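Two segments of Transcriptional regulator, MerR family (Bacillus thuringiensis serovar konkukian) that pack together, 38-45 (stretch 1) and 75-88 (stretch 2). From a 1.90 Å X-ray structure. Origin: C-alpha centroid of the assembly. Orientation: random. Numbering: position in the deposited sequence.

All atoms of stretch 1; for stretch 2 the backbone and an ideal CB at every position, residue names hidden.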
# COMPACT_ATOMS: atom_id res chain seq x y z
N LYS B 38 -3.65 20.92 -1.92
CA LYS B 38 -2.35 21.57 -1.82
C LYS B 38 -1.38 20.97 -2.83
O LYS B 38 -0.54 21.68 -3.38
CB LYS B 38 -1.77 21.41 -0.41
CG LYS B 38 -2.60 22.04 0.69
CD LYS B 38 -1.89 21.94 2.03
CE LYS B 38 -2.78 22.43 3.17
NZ LYS B 38 -3.98 21.58 3.36
N GLN B 39 -1.49 19.66 -3.05
CA GLN B 39 -0.62 18.99 -4.01
C GLN B 39 -1.00 19.41 -5.43
O GLN B 39 -0.41 18.95 -6.40
CB GLN B 39 -0.74 17.47 -3.86
CG GLN B 39 -0.22 16.94 -2.53
CD GLN B 39 1.27 17.18 -2.34
OE1 GLN B 39 2.10 16.68 -3.10
NE2 GLN B 39 1.61 17.95 -1.31
N GLY B 40 -1.99 20.28 -5.52
CA GLY B 40 -2.44 20.79 -6.80
C GLY B 40 -3.06 19.75 -7.72
O GLY B 40 -2.72 19.70 -8.90
N LEU B 41 -3.96 18.94 -7.18
CA LEU B 41 -4.60 17.90 -7.97
C LEU B 41 -6.01 18.27 -8.43
O LEU B 41 -6.64 17.53 -9.20
CB LEU B 41 -4.64 16.59 -7.17
CG LEU B 41 -3.29 15.99 -6.72
CD1 LEU B 41 -3.51 14.63 -6.06
CD2 LEU B 41 -2.37 15.84 -7.92
N PHE B 42 -6.51 19.41 -7.98
CA PHE B 42 -7.85 19.85 -8.36
C PHE B 42 -7.85 21.18 -9.12
O PHE B 42 -8.53 22.12 -8.71
CB PHE B 42 -8.74 20.01 -7.12
CG PHE B 42 -8.76 18.81 -6.22
CD1 PHE B 42 -8.89 17.53 -6.73
CD2 PHE B 42 -8.69 18.98 -4.83
CE1 PHE B 42 -8.97 16.42 -5.88
CE2 PHE B 42 -8.77 17.89 -3.97
CZ PHE B 42 -8.91 16.61 -4.50
N PRO B 43 -7.10 21.28 -10.22
CA PRO B 43 -7.08 22.54 -10.97
C PRO B 43 -8.42 22.78 -11.66
O PRO B 43 -8.70 23.88 -12.12
CB PRO B 43 -5.96 22.33 -11.99
CG PRO B 43 -5.09 21.27 -11.35
CD PRO B 43 -6.11 20.34 -10.77
N PHE B 44 -9.24 21.74 -11.71
CA PHE B 44 -10.54 21.77 -12.37
C PHE B 44 -11.71 22.17 -11.48
O PHE B 44 -12.86 22.09 -11.91
CB PHE B 44 -10.81 20.40 -12.97
CG PHE B 44 -10.52 19.28 -12.02
CD1 PHE B 44 -11.39 18.97 -10.99
CD2 PHE B 44 -9.34 18.55 -12.13
CE1 PHE B 44 -11.10 17.96 -10.08
CE2 PHE B 44 -9.04 17.53 -11.23
CZ PHE B 44 -9.92 17.24 -10.21
N LEU B 45 -11.43 22.58 -10.26
CA LEU B 45 -12.50 22.96 -9.35
C LEU B 45 -13.15 24.29 -9.73
O LEU B 45 -12.46 25.26 -10.04
CB LEU B 45 -11.97 23.00 -7.92
CG LEU B 45 -12.58 21.97 -6.97
CD1 LEU B 45 -12.86 20.66 -7.69
CD2 LEU B 45 -11.63 21.77 -5.80
N UNK B 75 2.81 7.47 -7.63
CA UNK B 75 3.44 8.60 -6.95
C UNK B 75 2.60 9.86 -7.17
O UNK B 75 2.00 10.04 -8.23
CB UNK B 75 4.87 8.81 -7.45
N UNK B 76 2.56 10.72 -6.17
CA UNK B 76 1.78 11.95 -6.24
C UNK B 76 2.17 12.83 -7.43
O UNK B 76 1.32 13.45 -8.06
CB UNK B 76 1.95 12.74 -4.94
N UNK B 77 3.46 12.88 -7.75
CA UNK B 77 3.94 13.71 -8.84
C UNK B 77 3.42 13.25 -10.20
O UNK B 77 3.13 14.07 -11.07
CB UNK B 77 5.47 13.72 -8.85
N UNK B 78 3.30 11.94 -10.38
CA UNK B 78 2.80 11.39 -11.63
C UNK B 78 1.30 11.60 -11.73
O UNK B 78 0.76 11.81 -12.81
CB UNK B 78 3.14 9.90 -11.74
N UNK B 79 0.61 11.54 -10.60
CA UNK B 79 -0.83 11.75 -10.61
C UNK B 79 -1.10 13.19 -11.03
O UNK B 79 -2.04 13.46 -11.79
CB UNK B 79 -1.45 11.45 -9.24
N UNK B 80 -0.28 14.11 -10.55
CA UNK B 80 -0.45 15.52 -10.89
C UNK B 80 -0.16 15.70 -12.37
O UNK B 80 -0.82 16.47 -13.06
CB UNK B 80 0.46 16.41 -10.04
N UNK B 81 0.83 14.95 -12.86
CA UNK B 81 1.22 15.00 -14.26
C UNK B 81 0.05 14.51 -15.10
O UNK B 81 -0.18 15.00 -16.21
CB UNK B 81 2.47 14.16 -14.52
N UNK B 82 -0.68 13.54 -14.57
CA UNK B 82 -1.83 12.98 -15.26
C UNK B 82 -2.93 14.04 -15.35
O UNK B 82 -3.59 14.19 -16.38
CB UNK B 82 -2.34 11.73 -14.54
N UNK B 83 -3.11 14.77 -14.26
CA UNK B 83 -4.11 15.81 -14.18
C UNK B 83 -3.77 16.97 -15.11
O UNK B 83 -4.63 17.46 -15.84
CB UNK B 83 -4.25 16.30 -12.74
N UNK B 84 -2.52 17.40 -15.08
CA UNK B 84 -2.08 18.50 -15.93
C UNK B 84 -2.27 18.13 -17.39
O UNK B 84 -2.72 18.96 -18.18
CB UNK B 84 -0.62 18.85 -15.65
N UNK B 85 -1.93 16.90 -17.75
CA UNK B 85 -2.10 16.44 -19.13
C UNK B 85 -3.57 16.43 -19.51
O UNK B 85 -3.93 16.82 -20.61
CB UNK B 85 -1.50 15.05 -19.31
N UNK B 86 -4.42 15.96 -18.59
CA UNK B 86 -5.86 15.91 -18.85
C UNK B 86 -6.37 17.32 -19.10
O UNK B 86 -7.27 17.53 -19.90
CB UNK B 86 -6.61 15.26 -17.68
N UNK B 87 -5.76 18.29 -18.42
CA UNK B 87 -6.17 19.69 -18.55
C UNK B 87 -5.72 20.30 -19.90
O UNK B 87 -6.41 21.13 -20.48
CB UNK B 87 -5.60 20.51 -17.39
N UNK B 88 -4.56 19.86 -20.38
CA UNK B 88 -4.01 20.34 -21.65
C UNK B 88 -4.85 19.95 -22.86
O UNK B 88 -4.67 20.51 -23.94
CB UNK B 88 -2.59 19.80 -21.83

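Stretch 2 is a helix laid against an irregular segment that leaves its own helix at Gly40, in a Schellman motif, and then makes a type I turn from Phe42 to Leu45. Stretch 1 offers mostly apolar surface, broken by the carbonyls of Gln39, Gly40 and Leu41.

Position 75 precedes the helix, with extended psi and nothing of stretch 1 near its ideal CB. Polar caps or proline would fit; it is Pro75, at the N-cap, whose O accepts from the backbone N of position 79 at 3.1 Å.

At 76 the CB points toward stretch 1, and its ideal position lies 4.4 Å from Gln39 OE1. A polar side chain could seek that amide, and an aliphatic one could lie along it. Ile76 takes the second course: its CG2 rests 3.5 Å from Gln39 OE1, while the end of the side chain leads away.

Positions 77 and 78 offer no contact, so helix-compatible polar residues suit them; they are Gln77 and Lys78.

Position 79 points sideways, its ideal CB 4.7 Å from Leu41 CD2. A medium aliphatic group could brush that methyl. Ile79 does so lightly, CG2 to Leu41 CD2 being 4.3 Å.

Position 80 is where the backbones draw close, the CA of position 80 lying 5.6 Å from Leu41 CA. The ideal CB sits 3.6 Å from Leu41 CD2 and 4.5 Å from Gln39 O. Alanine would fit, as would a long, flexible chain able to run past the carbonyls; a donor might even reach one. Lys80 supplies the chain but no hydrogen bond: its methylenes cover the backbone, CD 3.3 Å from Gln39 O and CG 3.8 Å from Gly40 O, and Gln39 O is left without a partner.

Positions 81 and 82 make no contact with stretch 1, which therefore sets little rule for them. They are Gln81 and Phe82.

At 83 the CB points into a site lined by Leu41, Pro43 and Phe44. Leucine, isoleucine or methionine would all be reasonable. Ile83, chi1 m and chi2 t, uses both branches: CD1 comes within 3.2 Å of Leu41 CD2, while CG2 lies 3.5 Å from Pro43 CD and 4.1 Å from Phe44 CE2, at the edge of that ring. The CD1 contact is tight, and the same methyl is 3.2 Å from Leu41 O, an acceptor with no partner.

Position 84 points sideways with no stretch 1 atom near its ideal CB, so small or polar residues are plausible. Asp84 bends its end nearer without a close contact.

Positions 85 and 86 are out of reach and nearly free as far as this contact goes. Trp85 fills the first; at the second, Ser86 OG donates to Phe82 O at 2.8 Å.

Position 87 points toward Phe44, but the CA of position 87 lies 7.8 Å from Phe44 CA, a gap calling for a long apolar chain. Met87, a selenomethionine, bridges it, SE 4.0 Å from Phe44 CB.

Position 88 is out of reach; Glu88 suits the open space.

Stretch 2, residues 75-88: PIQKIKQFIDWSME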
# COMPACT_ATOMS: atom_id res chain seq x y z
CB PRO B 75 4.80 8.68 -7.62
CG PRO B 75 5.09 7.23 -7.90
CD PRO B 75 3.78 6.73 -8.45
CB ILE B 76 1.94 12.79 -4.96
CG1 ILE B 76 1.59 11.95 -3.72
CG2 ILE B 76 1.04 14.00 -5.03
CD1 ILE B 76 2.68 10.96 -3.28
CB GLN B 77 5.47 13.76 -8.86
CG GLN B 77 6.16 12.50 -9.36
CD GLN B 77 6.98 12.74 -10.62
OE1 GLN B 77 7.87 13.59 -10.65
NE2 GLN B 77 6.67 12.00 -11.68
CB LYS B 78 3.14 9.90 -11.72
CG LYS B 78 4.64 9.63 -11.81
CD LYS B 78 4.94 8.14 -11.79
CE LYS B 78 6.44 7.89 -11.81
NZ LYS B 78 6.76 6.44 -11.74
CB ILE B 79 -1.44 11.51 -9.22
CG1 ILE B 79 -1.20 10.06 -8.80
CG2 ILE B 79 -2.92 11.79 -9.25
CD1 ILE B 79 -1.50 9.77 -7.34
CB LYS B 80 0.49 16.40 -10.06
CG LYS B 80 0.33 17.89 -10.33
CD LYS B 80 1.07 18.74 -9.31
CE LYS B 80 2.58 18.45 -9.30
NZ LYS B 80 3.30 19.27 -8.27
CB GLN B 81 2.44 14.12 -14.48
CG GLN B 81 3.04 14.22 -15.86
CD GLN B 81 4.45 13.65 -15.90
OE1 GLN B 81 4.66 12.47 -15.62
NE2 GLN B 81 5.41 14.49 -16.24
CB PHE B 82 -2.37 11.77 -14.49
CG PHE B 82 -3.73 11.32 -14.94
CD1 PHE B 82 -3.90 10.67 -16.15
CD2 PHE B 82 -4.85 11.60 -14.17
CE1 PHE B 82 -5.16 10.28 -16.60
CE2 PHE B 82 -6.12 11.22 -14.61
CZ PHE B 82 -6.28 10.56 -15.83
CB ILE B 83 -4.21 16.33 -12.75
CG1 ILE B 83 -4.67 15.20 -11.83
CG2 ILE B 83 -5.16 17.51 -12.67
CD1 ILE B 83 -4.50 15.52 -10.35
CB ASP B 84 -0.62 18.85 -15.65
CG ASP B 84 -0.41 19.45 -14.27
OD1 ASP B 84 -1.30 20.20 -13.81
OD2 ASP B 84 0.63 19.18 -13.65
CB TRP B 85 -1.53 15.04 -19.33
CG TRP B 85 -0.05 14.97 -19.46
CD1 TRP B 85 0.78 15.97 -19.88
CD2 TRP B 85 0.78 13.83 -19.25
NE1 TRP B 85 2.07 15.53 -19.93
CE2 TRP B 85 2.11 14.21 -19.55
CE3 TRP B 85 0.54 12.51 -18.83
CZ2 TRP B 85 3.19 13.33 -19.45
CZ3 TRP B 85 1.61 11.63 -18.73
CH2 TRP B 85 2.92 12.04 -19.04
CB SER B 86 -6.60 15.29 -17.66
OG SER B 86 -6.18 13.96 -17.43
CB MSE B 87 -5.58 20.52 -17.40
CG MSE B 87 -6.09 20.14 -16.00
SE MSE B 87 -7.94 20.51 -15.77
CE MSE B 87 -8.74 18.77 -16.20
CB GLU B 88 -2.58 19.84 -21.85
CG GLU B 88 -1.59 20.41 -20.86
CD GLU B 88 -0.22 19.75 -20.95
OE1 GLU B 88 0.36 19.74 -22.05
OE2 GLU B 88 0.27 19.26 -19.92
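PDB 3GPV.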